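3-hydroxyisobutyrate dehydrogenase (Thermus thermophilus, PDB 2CVZ) catalyses the NADP-dependent oxidation of 3-hydroxyisobutyrate to methylmalonate semialdehyde, a step in valine catabolism. Local coordinates at residues M12-A17 and F33-R38; E71-L76 and T84-A89; R38-E41 and S45-V48; P215-T220 and P224-L229. All blocks are in the same frame, centred on the assembly; numbering follows the deposited sequence.

Contact 1: residues M12-A17 and F33-R38. With NDP (NADPH dihydro-nicotinamide-adenine-dinucleotide phosphate), chain G.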
# COMPACT_ATOMS: atom_id res chain seq x y z
N MSE C 12 20.70 -25.36 -1.07
CA MSE C 12 19.68 -26.39 -1.20
C MSE C 12 20.19 -27.64 -1.91
O MSE C 12 19.99 -28.76 -1.44
CB MSE C 12 18.47 -25.85 -1.95
CG MSE C 12 17.73 -24.74 -1.24
SE MSE C 12 17.00 -25.30 0.47
CE MSE C 12 15.64 -26.49 -0.19
N GLY C 13 20.83 -27.44 -3.06
CA GLY C 13 21.33 -28.55 -3.85
C GLY C 13 22.30 -29.49 -3.17
O GLY C 13 22.22 -30.71 -3.35
N TYR C 14 23.23 -28.95 -2.40
CA TYR C 14 24.22 -29.78 -1.72
C TYR C 14 23.55 -30.86 -0.86
O TYR C 14 23.74 -32.06 -1.10
CB TYR C 14 25.14 -28.91 -0.86
CG TYR C 14 26.41 -29.61 -0.40
CD1 TYR C 14 27.52 -29.72 -1.23
CD2 TYR C 14 26.48 -30.17 0.87
CE1 TYR C 14 28.68 -30.37 -0.80
CE2 TYR C 14 27.63 -30.82 1.31
CZ TYR C 14 28.72 -30.92 0.47
OH TYR C 14 29.85 -31.58 0.91
N PRO C 15 22.74 -30.47 0.14
CA PRO C 15 22.09 -31.50 0.96
C PRO C 15 21.10 -32.36 0.17
O PRO C 15 21.00 -33.57 0.41
CB PRO C 15 21.43 -30.69 2.08
CG PRO C 15 21.15 -29.36 1.43
CD PRO C 15 22.42 -29.12 0.65
N MSE C 16 20.38 -31.75 -0.76
CA MSE C 16 19.42 -32.50 -1.57
C MSE C 16 20.10 -33.63 -2.33
O MSE C 16 19.63 -34.77 -2.32
CB MSE C 16 18.73 -31.56 -2.57
CG MSE C 16 17.73 -30.63 -1.93
SE MSE C 16 17.07 -29.33 -3.20
CE MSE C 16 15.97 -30.48 -4.27
N ALA C 17 21.22 -33.31 -2.97
CA ALA C 17 21.96 -34.31 -3.73
C ALA C 17 22.55 -35.34 -2.77
O ALA C 17 22.84 -36.46 -3.16
CB ALA C 17 23.08 -33.64 -4.52
N PHE C 33 33.68 -26.42 -8.88
CA PHE C 33 33.92 -27.85 -8.70
C PHE C 33 34.39 -28.35 -7.34
O PHE C 33 34.09 -29.48 -6.97
CB PHE C 33 34.87 -28.36 -9.79
CG PHE C 33 34.68 -29.81 -10.12
CD1 PHE C 33 35.69 -30.73 -9.90
CD2 PHE C 33 33.47 -30.25 -10.66
CE1 PHE C 33 35.50 -32.08 -10.21
CE2 PHE C 33 33.27 -31.59 -10.97
CZ PHE C 33 34.29 -32.50 -10.75
N GLU C 34 35.13 -27.53 -6.60
CA GLU C 34 35.60 -27.96 -5.28
C GLU C 34 34.41 -28.46 -4.47
O GLU C 34 34.54 -29.37 -3.65
CB GLU C 34 36.27 -26.80 -4.54
CG GLU C 34 37.58 -26.32 -5.17
CD GLU C 34 37.40 -25.82 -6.59
OE1 GLU C 34 36.57 -24.91 -6.81
OE2 GLU C 34 38.09 -26.34 -7.50
N LYS C 35 33.24 -27.86 -4.71
CA LYS C 35 32.01 -28.22 -4.03
C LYS C 35 31.58 -29.64 -4.41
O LYS C 35 31.06 -30.39 -3.58
CB LYS C 35 30.90 -27.23 -4.41
CG LYS C 35 29.63 -27.34 -3.58
CD LYS C 35 29.70 -26.48 -2.33
CE LYS C 35 29.76 -25.00 -2.69
NZ LYS C 35 29.65 -24.13 -1.48
N ALA C 36 31.78 -30.00 -5.67
CA ALA C 36 31.43 -31.32 -6.16
C ALA C 36 32.36 -32.36 -5.52
O ALA C 36 31.91 -33.41 -5.06
CB ALA C 36 31.54 -31.38 -7.67
N LEU C 37 33.65 -32.05 -5.48
CA LEU C 37 34.63 -32.95 -4.89
C LEU C 37 34.31 -33.21 -3.42
O LEU C 37 34.38 -34.35 -2.95
CB LEU C 37 36.05 -32.37 -5.00
CG LEU C 37 36.65 -32.26 -6.40
CD1 LEU C 37 38.06 -31.68 -6.29
CD2 LEU C 37 36.70 -33.63 -7.06
N ARG C 38 33.98 -32.15 -2.69
CA ARG C 38 33.65 -32.26 -1.28
C ARG C 38 32.41 -33.12 -1.08
O ARG C 38 32.30 -33.91 -0.15
CB ARG C 38 33.40 -30.85 -0.74
CG ARG C 38 32.84 -30.87 0.69
CD ARG C 38 32.98 -29.51 1.38
NE ARG C 38 31.80 -29.23 2.20
CZ ARG C 38 31.05 -28.16 1.86
NH1 ARG C 38 31.38 -27.42 0.82
NH2 ARG C 38 29.97 -27.86 2.58
PA NDP G . 22.70 -20.86 -3.73
O1A NDP G . 23.16 -21.40 -2.47
O2A NDP G . 22.93 -19.43 -4.15
O5B NDP G . 23.28 -21.87 -4.88
C5B NDP G . 23.04 -21.59 -6.26
C4B NDP G . 23.73 -22.74 -6.98
O4B NDP G . 23.55 -22.48 -8.40
C3B NDP G . 25.19 -22.93 -6.73
O3B NDP G . 25.49 -24.35 -6.75
C2B NDP G . 25.86 -22.27 -7.87
O2B NDP G . 27.21 -22.63 -8.18
C1B NDP G . 24.85 -22.50 -8.96
N9A NDP G . 24.97 -21.50 -10.06
C8A NDP G . 24.76 -20.10 -10.01
N7A NDP G . 24.95 -19.55 -11.19
C5A NDP G . 25.28 -20.57 -12.04
C6A NDP G . 25.60 -20.65 -13.42
N6A NDP G . 25.61 -19.54 -14.16
N1A NDP G . 25.89 -21.85 -13.97
C2A NDP G . 25.87 -22.97 -13.21
N3A NDP G . 25.59 -23.01 -11.90
C4A NDP G . 25.30 -21.76 -11.37
O3 NDP G . 21.16 -21.13 -3.91
PN NDP G . 19.99 -21.84 -3.08
O1N NDP G . 19.87 -21.11 -1.81
O2N NDP G . 20.38 -23.29 -3.10
O5D NDP G . 18.77 -21.65 -4.09
C5D NDP G . 18.72 -22.32 -5.39
C4D NDP G . 17.22 -22.33 -5.84
O4D NDP G . 16.46 -22.90 -4.78
C3D NDP G . 16.67 -20.91 -6.02
O3D NDP G . 15.79 -20.90 -7.16
C2D NDP G . 15.98 -20.61 -4.71
O2D NDP G . 15.05 -19.55 -4.90
C1D NDP G . 15.36 -22.05 -4.45
N1N NDP G . 14.99 -22.32 -3.03
C2N NDP G . 15.87 -21.89 -2.01
C3N NDP G . 15.48 -22.19 -0.64
C7N NDP G . 16.33 -21.79 0.48
O7N NDP G . 15.93 -21.72 1.66
N7N NDP G . 17.63 -21.49 0.27
C4N NDP G . 14.27 -22.88 -0.42
C5N NDP G . 13.44 -23.28 -1.43
C6N NDP G . 13.80 -23.00 -2.73
P2B NDP G . 28.45 -22.11 -7.41
O1X NDP G . 29.52 -22.22 -8.41
O2X NDP G . 28.66 -22.96 -6.21
O3X NDP G . 28.22 -20.65 -7.00
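Tyr14 reaches across from helix 13-23 to lie flat against the guanidinium of Arg38, with planes 24° apart and centres 4.5 Å apart. The stack is offset: NH2 of Arg38 sits over one face of the ring, and CZ of Arg38 lies to one side of the ring normal, giving an off-centre cation-pi contact. The packing is tightest at the phenol end, where OH of Tyr14 comes within 3.1 Å of CG of Arg38. That hydroxyl is hydrogen-bonded to OE1 of Glu42, outside the two segments. A chi1 of -165° turns the Tyr14 ring out to helix 34-43, and the carbonyl O of Lys35 meets the ring edge in its plane. Lys35 packs more loosely, its CG 4.0 Å from CD1 of Tyr14, and the exposed Arg38 leaves the stack at the protein surface. Replacing Tyr14 with an alanine would probably leave the Arg38 guanidinium without its flat partner and Glu42 without its phenol mate. Selenomethionine Met12 donates its N to O2N of NADPH and packs SE on the nicotinamide, where the glycine-rich turn of a probable Rossmann fold leads into helix 13-23; beyond helix 34-43, Ala36 packs on strand 46-47.

Contact 2: residues E71-L76 and T84-A89. With NDP (NADPH dihydro-nicotinamide-adenine-dinucleotide phosphate), chain G.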
# COMPACT_ATOMS: atom_id res chain seq x y z
N GLU C 71 20.99 -22.13 -19.61
CA GLU C 71 22.35 -22.27 -20.10
C GLU C 71 22.96 -23.63 -19.80
O GLU C 71 23.81 -24.11 -20.54
CB GLU C 71 23.24 -21.15 -19.54
CG GLU C 71 23.43 -21.13 -18.05
CD GLU C 71 24.20 -19.90 -17.60
OE1 GLU C 71 23.66 -18.78 -17.74
OE2 GLU C 71 25.34 -20.05 -17.11
N VAL C 72 22.51 -24.27 -18.72
CA VAL C 72 23.02 -25.60 -18.39
C VAL C 72 22.38 -26.61 -19.33
O VAL C 72 22.99 -27.61 -19.71
CB VAL C 72 22.70 -25.99 -16.92
CG1 VAL C 72 23.01 -27.45 -16.69
CG2 VAL C 72 23.52 -25.13 -15.97
N ALA C 73 21.14 -26.33 -19.73
CA ALA C 73 20.40 -27.20 -20.64
C ALA C 73 21.02 -27.14 -22.04
O ALA C 73 21.11 -28.15 -22.73
CB ALA C 73 18.94 -26.78 -20.70
N GLU C 74 21.44 -25.95 -22.45
CA GLU C 74 22.06 -25.77 -23.76
C GLU C 74 23.39 -26.50 -23.82
O GLU C 74 23.72 -27.14 -24.83
CB GLU C 74 22.27 -24.28 -24.05
CG GLU C 74 20.98 -23.50 -24.26
CD GLU C 74 20.16 -24.02 -25.43
OE1 GLU C 74 20.70 -24.10 -26.55
OE2 GLU C 74 18.97 -24.35 -25.22
N ALA C 75 24.16 -26.42 -22.74
CA ALA C 75 25.46 -27.07 -22.66
C ALA C 75 25.34 -28.59 -22.77
O ALA C 75 26.17 -29.24 -23.40
CB ALA C 75 26.15 -26.70 -21.36
N LEU C 76 24.29 -29.14 -22.16
CA LEU C 76 24.07 -30.59 -22.19
C LEU C 76 23.27 -31.06 -23.40
O LEU C 76 23.34 -32.22 -23.78
CB LEU C 76 23.32 -31.03 -20.92
CG LEU C 76 24.04 -30.90 -19.57
CD1 LEU C 76 23.07 -31.25 -18.45
CD2 LEU C 76 25.25 -31.81 -19.53
N THR C 84 15.12 -39.69 -20.97
CA THR C 84 15.63 -39.09 -19.74
C THR C 84 14.63 -38.10 -19.16
O THR C 84 13.79 -37.54 -19.87
CB THR C 84 16.97 -38.34 -19.99
OG1 THR C 84 17.96 -39.27 -20.45
CG2 THR C 84 17.46 -37.68 -18.71
N TYR C 85 14.71 -37.88 -17.85
CA TYR C 85 13.82 -36.95 -17.18
C TYR C 85 14.63 -35.82 -16.56
O TYR C 85 15.74 -36.04 -16.06
CB TYR C 85 13.03 -37.68 -16.09
CG TYR C 85 12.05 -38.68 -16.65
CD1 TYR C 85 10.80 -38.29 -17.11
CD2 TYR C 85 12.39 -40.04 -16.72
CE1 TYR C 85 9.91 -39.21 -17.65
CE2 TYR C 85 11.50 -40.97 -17.25
CZ TYR C 85 10.26 -40.55 -17.71
OH TYR C 85 9.38 -41.47 -18.23
N TRP C 86 14.08 -34.62 -16.61
CA TRP C 86 14.74 -33.45 -16.05
C TRP C 86 13.85 -32.90 -14.95
O TRP C 86 12.79 -32.34 -15.22
CB TRP C 86 14.95 -32.38 -17.14
CG TRP C 86 15.87 -31.27 -16.72
CD1 TRP C 86 15.74 -30.45 -15.63
CD2 TRP C 86 17.07 -30.85 -17.39
NE1 TRP C 86 16.78 -29.56 -15.57
CE2 TRP C 86 17.61 -29.78 -16.64
CE3 TRP C 86 17.73 -31.27 -18.54
CZ2 TRP C 86 18.79 -29.13 -17.01
CZ3 TRP C 86 18.91 -30.63 -18.91
CH2 TRP C 86 19.43 -29.57 -18.15
N VAL C 87 14.28 -33.09 -13.70
CA VAL C 87 13.54 -32.62 -12.54
C VAL C 87 14.17 -31.31 -12.09
O VAL C 87 15.28 -31.30 -11.54
CB VAL C 87 13.59 -33.66 -11.40
CG1 VAL C 87 12.84 -33.14 -10.17
CG2 VAL C 87 12.99 -34.98 -11.87
N ASP C 88 13.47 -30.21 -12.33
CA ASP C 88 13.99 -28.89 -11.99
C ASP C 88 13.47 -28.35 -10.66
O ASP C 88 12.31 -27.91 -10.56
CB ASP C 88 13.66 -27.92 -13.13
CG ASP C 88 14.32 -26.58 -12.96
OD1 ASP C 88 15.33 -26.50 -12.23
OD2 ASP C 88 13.84 -25.60 -13.58
N ALA C 89 14.33 -28.36 -9.64
CA ALA C 89 13.98 -27.89 -8.30
C ALA C 89 14.22 -26.39 -8.14
O ALA C 89 14.06 -25.84 -7.05
CB ALA C 89 14.77 -28.67 -7.25
PA NDP G . 22.70 -20.86 -3.73
O1A NDP G . 23.16 -21.40 -2.47
O2A NDP G . 22.93 -19.43 -4.15
O5B NDP G . 23.28 -21.87 -4.88
C5B NDP G . 23.04 -21.59 -6.26
C4B NDP G . 23.73 -22.74 -6.98
O4B NDP G . 23.55 -22.48 -8.40
C3B NDP G . 25.19 -22.93 -6.73
O3B NDP G . 25.49 -24.35 -6.75
C2B NDP G . 25.86 -22.27 -7.87
O2B NDP G . 27.21 -22.63 -8.18
C1B NDP G . 24.85 -22.50 -8.96
N9A NDP G . 24.97 -21.50 -10.06
C8A NDP G . 24.76 -20.10 -10.01
N7A NDP G . 24.95 -19.55 -11.19
C5A NDP G . 25.28 -20.57 -12.04
C6A NDP G . 25.60 -20.65 -13.42
N6A NDP G . 25.61 -19.54 -14.16
N1A NDP G . 25.89 -21.85 -13.97
C2A NDP G . 25.87 -22.97 -13.21
N3A NDP G . 25.59 -23.01 -11.90
C4A NDP G . 25.30 -21.76 -11.37
O3 NDP G . 21.16 -21.13 -3.91
PN NDP G . 19.99 -21.84 -3.08
O1N NDP G . 19.87 -21.11 -1.81
O2N NDP G . 20.38 -23.29 -3.10
O5D NDP G . 18.77 -21.65 -4.09
C5D NDP G . 18.72 -22.32 -5.39
C4D NDP G . 17.22 -22.33 -5.84
O4D NDP G . 16.46 -22.90 -4.78
C3D NDP G . 16.67 -20.91 -6.02
O3D NDP G . 15.79 -20.90 -7.16
C2D NDP G . 15.98 -20.61 -4.71
O2D NDP G . 15.05 -19.55 -4.90
C1D NDP G . 15.36 -22.05 -4.45
N1N NDP G . 14.99 -22.32 -3.03
C2N NDP G . 15.87 -21.89 -2.01
C3N NDP G . 15.48 -22.19 -0.64
C7N NDP G . 16.33 -21.79 0.48
O7N NDP G . 15.93 -21.72 1.66
N7N NDP G . 17.63 -21.49 0.27
C4N NDP G . 14.27 -22.88 -0.42
C5N NDP G . 13.44 -23.28 -1.43
C6N NDP G . 13.80 -23.00 -2.73
P2B NDP G . 28.45 -22.11 -7.41
O1X NDP G . 29.52 -22.22 -8.41
O2X NDP G . 28.66 -22.96 -6.21
O3X NDP G . 28.22 -20.65 -7.00
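The indole of Trp86 carries this contact, its six-membered ring pushed against helix 66-76 with CH2 leading. At the edge, near the ring plane, it meets the backbone carbonyl carbon of Val72, 4.3 Å from CH2 of Trp86. Ala73 and Leu76 approach the ring obliquely. The closest approach is to Ala73, whose CA lies 3.6 Å from CH2 of Trp86 and whose CB is 3.8 Å from that same atom. Leu76 adds a methyl, CD1, 4.0 Å from CH2 of Trp86. One indole carbon thus gathers three helix residues, and the small Ala73 lets the ring come right up to the helix backbone. The first torsion of Trp86 (chi1 -168°) sets CG opposite the backbone N and carries the indole off the strand toward the helix. On the five-membered ring, NE1 is hydrogen-bonded to OG1 of Thr61; that same oxygen also pairs with OD1 of Asp88, so Thr61 OG1 ties the indole N-H to the carboxylate of Asp88.

One residue before Val72, Glu71 turns to the coenzyme: the adenine amino group N6A donates to OE2 of Glu71 over 3.0 Å. The side chains that meet between the two segments are apolar, and the touching residues are buried.

Segment 71-76 of the helix and strand 85-88 run nearly antiparallel (162°), their axes 12.6 Å apart at closest approach. They belong to the last two elements of the beta-alpha-beta unit that starts at strand 58-61, and Val72 and Leu76 also reach Ile7 on strand 4-7, so the helix packs as well on the strand next to 58-61.

Contact 3: residues R38-E41 and S45-V48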
# COMPACT_ATOMS: atom_id res chain seq x y z
N ARG C 38 33.98 -32.15 -2.69
CA ARG C 38 33.65 -32.26 -1.28
C ARG C 38 32.41 -33.12 -1.08
O ARG C 38 32.30 -33.91 -0.15
CB ARG C 38 33.40 -30.85 -0.74
CG ARG C 38 32.84 -30.87 0.69
CD ARG C 38 32.98 -29.51 1.38
NE ARG C 38 31.80 -29.23 2.20
CZ ARG C 38 31.05 -28.16 1.86
NH1 ARG C 38 31.38 -27.42 0.82
NH2 ARG C 38 29.97 -27.86 2.58
N HIS C 39 31.44 -32.96 -1.99
CA HIS C 39 30.19 -33.71 -1.91
C HIS C 39 30.46 -35.21 -2.09
O HIS C 39 29.87 -36.04 -1.39
CB HIS C 39 29.23 -33.21 -3.00
CG HIS C 39 27.81 -33.66 -2.81
ND1 HIS C 39 27.36 -34.90 -3.20
CD2 HIS C 39 26.74 -33.03 -2.26
CE1 HIS C 39 26.08 -35.02 -2.90
NE2 HIS C 39 25.68 -33.90 -2.32
N GLN C 40 31.36 -35.54 -3.01
CA GLN C 40 31.72 -36.93 -3.25
C GLN C 40 32.31 -37.54 -1.98
O GLN C 40 31.99 -38.66 -1.61
CB GLN C 40 32.73 -37.03 -4.39
CG GLN C 40 33.27 -38.44 -4.60
CD GLN C 40 34.22 -38.53 -5.78
OE1 GLN C 40 33.93 -38.04 -6.87
NE2 GLN C 40 35.37 -39.17 -5.56
N GLU C 41 33.17 -36.77 -1.32
CA GLU C 41 33.81 -37.23 -0.09
C GLU C 41 32.82 -37.34 1.06
O GLU C 41 32.95 -38.21 1.92
CB GLU C 41 34.93 -36.26 0.31
CG GLU C 41 36.08 -36.19 -0.67
CD GLU C 41 36.82 -37.51 -0.80
OE1 GLU C 41 37.19 -38.10 0.24
OE2 GLU C 41 37.02 -37.97 -1.94
N SER C 45 28.81 -39.61 -3.66
CA SER C 45 28.37 -39.29 -5.01
C SER C 45 29.64 -39.30 -5.85
O SER C 45 30.73 -39.54 -5.32
CB SER C 45 27.73 -37.91 -5.05
OG SER C 45 28.60 -36.93 -4.47
N GLU C 46 29.51 -39.04 -7.14
CA GLU C 46 30.68 -39.00 -8.02
C GLU C 46 30.72 -37.67 -8.75
O GLU C 46 29.86 -37.38 -9.58
CB GLU C 46 30.65 -40.14 -9.04
CG GLU C 46 32.00 -40.36 -9.72
CD GLU C 46 31.93 -41.34 -10.88
OE1 GLU C 46 31.13 -42.30 -10.82
OE2 GLU C 46 32.69 -41.16 -11.86
N ALA C 47 31.72 -36.85 -8.42
CA ALA C 47 31.87 -35.56 -9.07
C ALA C 47 32.37 -35.81 -10.49
O ALA C 47 33.38 -36.49 -10.68
CB ALA C 47 32.87 -34.70 -8.30
N VAL C 48 31.68 -35.27 -11.48
CA VAL C 48 32.06 -35.46 -12.87
C VAL C 48 31.91 -34.20 -13.70
O VAL C 48 31.23 -33.26 -13.30
CB VAL C 48 31.19 -36.55 -13.55
CG1 VAL C 48 31.33 -37.87 -12.81
CG2 VAL C 48 29.74 -36.11 -13.56
O HOH W 1 35.19 -38.00 -9.11
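Helix 34-43 is the connecting helix of the beta-alpha-beta unit between parallel strands 26-29 and 46-47; its His39 and Gln40 bond to Ser45 and Ala47 on the returning chain. ND1 of His39 and OG of Ser45 share a short, nearly straight hydrogen bond of 2.7 Å, with OG at the edge of the imidazole near its plane. The other ring nitrogen, NE2, is bonded to the carbonyl O of Tyr14, so both nitrogens of the buried ring have partners and its rotation is fixed.

Gln40 works differently. Its extended chain carries the amide alongside the strand. There OE1 of Gln40 accepts the backbone N of Ala47 at 3.0 Å, on a lone pair in the carbonyl plane. A water donates to that same OE1 over 2.6 Å and to O of Ala47 over 2.8 Å, so the glutamine oxygen serves both polar groups of one residue, one directly and one through water.

Strand 46-47 forms one edge of the sheet within this chain and runs parallel to strand 26-29, to which Glu46 bonds through its backbone. His39 and Ser45 also pack on Val28 of that strand, while Ala17 and Ala21 of helix 13-23 cover them from the neighbouring helix.

Contact 4: residues P215-T220 and P224-L229. With NDP (NADPH dihydro-nicotinamide-adenine-dinucleotide phosphate), chain G.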
# COMPACT_ATOMS: atom_id res chain seq x y z
N PRO C 215 11.41 -16.19 15.93
CA PRO C 215 11.96 -16.51 17.25
C PRO C 215 13.40 -17.01 17.19
O PRO C 215 14.24 -16.60 17.99
CB PRO C 215 11.01 -17.58 17.78
CG PRO C 215 9.72 -17.29 17.08
CD PRO C 215 10.18 -16.96 15.68
N GLN C 216 13.67 -17.89 16.24
CA GLN C 216 14.98 -18.50 16.08
C GLN C 216 16.06 -17.63 15.43
O GLN C 216 17.25 -17.78 15.74
CB GLN C 216 14.86 -19.81 15.29
CG GLN C 216 13.92 -20.85 15.90
CD GLN C 216 12.45 -20.52 15.71
OE1 GLN C 216 12.10 -19.53 15.06
NE2 GLN C 216 11.58 -21.36 16.26
N ARG C 217 15.67 -16.72 14.55
CA ARG C 217 16.65 -15.89 13.86
C ARG C 217 16.74 -14.44 14.29
O ARG C 217 17.83 -13.87 14.33
CB ARG C 217 16.39 -15.92 12.35
CG ARG C 217 16.26 -17.32 11.81
CD ARG C 217 16.24 -17.34 10.30
NE ARG C 217 16.11 -18.71 9.82
CZ ARG C 217 16.45 -19.11 8.60
NH1 ARG C 217 16.95 -18.25 7.72
NH2 ARG C 217 16.30 -20.39 8.28
N VAL C 218 15.60 -13.83 14.61
CA VAL C 218 15.58 -12.43 15.00
C VAL C 218 15.79 -12.17 16.49
O VAL C 218 16.68 -11.42 16.87
CB VAL C 218 14.25 -11.77 14.57
CG1 VAL C 218 14.28 -10.28 14.89
CG2 VAL C 218 14.03 -12.00 13.08
N LEU C 219 14.95 -12.77 17.33
CA LEU C 219 15.06 -12.57 18.77
C LEU C 219 16.45 -12.94 19.28
O LEU C 219 16.97 -12.31 20.20
CB LEU C 219 13.98 -13.37 19.50
CG LEU C 219 12.58 -12.75 19.55
CD1 LEU C 219 12.11 -12.35 18.16
CD2 LEU C 219 11.62 -13.74 20.18
N THR C 220 17.04 -13.97 18.69
CA THR C 220 18.36 -14.46 19.07
C THR C 220 19.47 -13.59 18.49
O THR C 220 20.62 -13.65 18.94
CB THR C 220 18.59 -15.89 18.56
OG1 THR C 220 18.48 -15.90 17.13
CG2 THR C 220 17.57 -16.84 19.16
N PRO C 224 20.98 -16.36 10.81
CA PRO C 224 21.77 -17.27 10.00
C PRO C 224 21.44 -17.09 8.52
O PRO C 224 20.33 -16.70 8.17
CB PRO C 224 21.36 -18.65 10.53
CG PRO C 224 19.94 -18.44 10.95
CD PRO C 224 20.02 -17.10 11.65
N LYS C 225 22.41 -17.38 7.66
CA LYS C 225 22.22 -17.24 6.22
C LYS C 225 21.81 -18.59 5.62
O LYS C 225 22.63 -19.51 5.57
CB LYS C 225 23.51 -16.75 5.57
CG LYS C 225 23.49 -16.73 4.05
CD LYS C 225 22.41 -15.79 3.53
CE LYS C 225 22.40 -15.76 2.01
NZ LYS C 225 23.72 -15.35 1.45
N THR C 226 20.56 -18.71 5.19
CA THR C 226 20.09 -19.96 4.59
C THR C 226 19.36 -19.76 3.27
O THR C 226 19.34 -20.65 2.42
CB THR C 226 19.14 -20.74 5.55
OG1 THR C 226 17.88 -20.07 5.63
CG2 THR C 226 19.75 -20.83 6.95
N PHE C 227 18.77 -18.58 3.08
CA PHE C 227 18.03 -18.26 1.86
C PHE C 227 18.22 -16.78 1.53
O PHE C 227 17.67 -15.92 2.21
CB PHE C 227 16.55 -18.59 2.06
CG PHE C 227 15.67 -18.25 0.89
CD1 PHE C 227 16.07 -18.53 -0.41
CD2 PHE C 227 14.41 -17.69 1.10
CE1 PHE C 227 15.23 -18.26 -1.49
CE2 PHE C 227 13.57 -17.42 0.02
CZ PHE C 227 13.98 -17.70 -1.28
N ALA C 228 18.99 -16.50 0.49
CA ALA C 228 19.29 -15.13 0.08
C ALA C 228 18.08 -14.23 -0.16
O ALA C 228 17.11 -14.62 -0.83
CB ALA C 228 20.18 -15.15 -1.17
N LEU C 229 18.14 -13.02 0.38
CA LEU C 229 17.08 -12.03 0.23
C LEU C 229 16.85 -11.77 -1.26
O LEU C 229 15.72 -11.59 -1.71
CB LEU C 229 17.48 -10.73 0.94
CG LEU C 229 16.58 -9.50 0.81
CD1 LEU C 229 15.16 -9.84 1.25
CD2 LEU C 229 17.15 -8.36 1.65
PA NDP G . 22.70 -20.86 -3.73
O1A NDP G . 23.16 -21.40 -2.47
O2A NDP G . 22.93 -19.43 -4.15
O5B NDP G . 23.28 -21.87 -4.88
C5B NDP G . 23.04 -21.59 -6.26
C4B NDP G . 23.73 -22.74 -6.98
O4B NDP G . 23.55 -22.48 -8.40
C3B NDP G . 25.19 -22.93 -6.73
O3B NDP G . 25.49 -24.35 -6.75
C2B NDP G . 25.86 -22.27 -7.87
O2B NDP G . 27.21 -22.63 -8.18
C1B NDP G . 24.85 -22.50 -8.96
N9A NDP G . 24.97 -21.50 -10.06
C8A NDP G . 24.76 -20.10 -10.01
N7A NDP G . 24.95 -19.55 -11.19
C5A NDP G . 25.28 -20.57 -12.04
C6A NDP G . 25.60 -20.65 -13.42
N6A NDP G . 25.61 -19.54 -14.16
N1A NDP G . 25.89 -21.85 -13.97
C2A NDP G . 25.87 -22.97 -13.21
N3A NDP G . 25.59 -23.01 -11.90
C4A NDP G . 25.30 -21.76 -11.37
O3 NDP G . 21.16 -21.13 -3.91
PN NDP G . 19.99 -21.84 -3.08
O1N NDP G . 19.87 -21.11 -1.81
O2N NDP G . 20.38 -23.29 -3.10
O5D NDP G . 18.77 -21.65 -4.09
C5D NDP G . 18.72 -22.32 -5.39
C4D NDP G . 17.22 -22.33 -5.84
O4D NDP G . 16.46 -22.90 -4.78
C3D NDP G . 16.67 -20.91 -6.02
O3D NDP G . 15.79 -20.90 -7.16
C2D NDP G . 15.98 -20.61 -4.71
O2D NDP G . 15.05 -19.55 -4.90
C1D NDP G . 15.36 -22.05 -4.45
N1N NDP G . 14.99 -22.32 -3.03
C2N NDP G . 15.87 -21.89 -2.01
C3N NDP G . 15.48 -22.19 -0.64
C7N NDP G . 16.33 -21.79 0.48
O7N NDP G . 15.93 -21.72 1.66
N7N NDP G . 17.63 -21.49 0.27
C4N NDP G . 14.27 -22.88 -0.42
C5N NDP G . 13.44 -23.28 -1.43
C6N NDP G . 13.80 -23.00 -2.73
P2B NDP G . 28.45 -22.11 -7.41
O1X NDP G . 29.52 -22.22 -8.41
O2X NDP G . 28.66 -22.96 -6.21
O3X NDP G . 28.22 -20.65 -7.00
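Arg217 grips Thr226 end-on: NH1 and NH2 of Arg217 both donate to the single oxygen OG1 of Thr226, at 2.9 Å and 3.1 Å, and OG1 lies close to the guanidinium plane. NH1 also forms a salt bridge with OD2 of Asp272, whose other oxygen, OD1, accepts the backbone N atoms of Thr226 and Phe227. Beyond this anchor, Thr226 O accepts N7N of the nicotinamide carboxamide at 2.9 Å, almost straight at 177°. The extended arginine chain brings the guanidinium end-on to Thr226, whose side chain comes from the opposite direction. On the packing side, Pro224 crosses the chain at about a right angle, with its CD 3.8 Å from CG of Arg217 and its CG over one face of the guanidinium. Phe227 brings CD1 to 3.4 Å from C7N of the NADPH. A leucine in place of Arg217 would probably cost Asp272 its salt bridge to this side chain and Thr226 OG1 both guanidinium donors, setting the loop that presents Thr226 O freer to shift. Through Thr226 O and Phe227, the loop between helices 214-219 and 229-243 belongs to the nicotinamide end of the coenzyme site, with Arg217 as a second-shell residue behind it.

Contacts 1, 3 and 2 come in that order along the chain, all within the NAD-binding domain of 6-phosphogluconate dehydrogenase type (3-156), and contact 4 follows much later, in the region 159-280. Contacts 1 and 3 have centres only 7 Å apart and share Arg38 and helix 34-43; contact 2 lies about 17 Å from contact 1, centre to centre, meeting it where Met16 packs on Ala89. Contacts 2 and 3 reach the same sheet through strands 85-88 and 46-47. Contacts 2 and 4 have centres about 31 Å apart, on opposite sides of the chain's centre. NADPH touches both, at the adenine and the nicotinamide carboxamide, and meets contact 1 at the diphosphate and nicotinamide, so both parts of the chain hold the coenzyme.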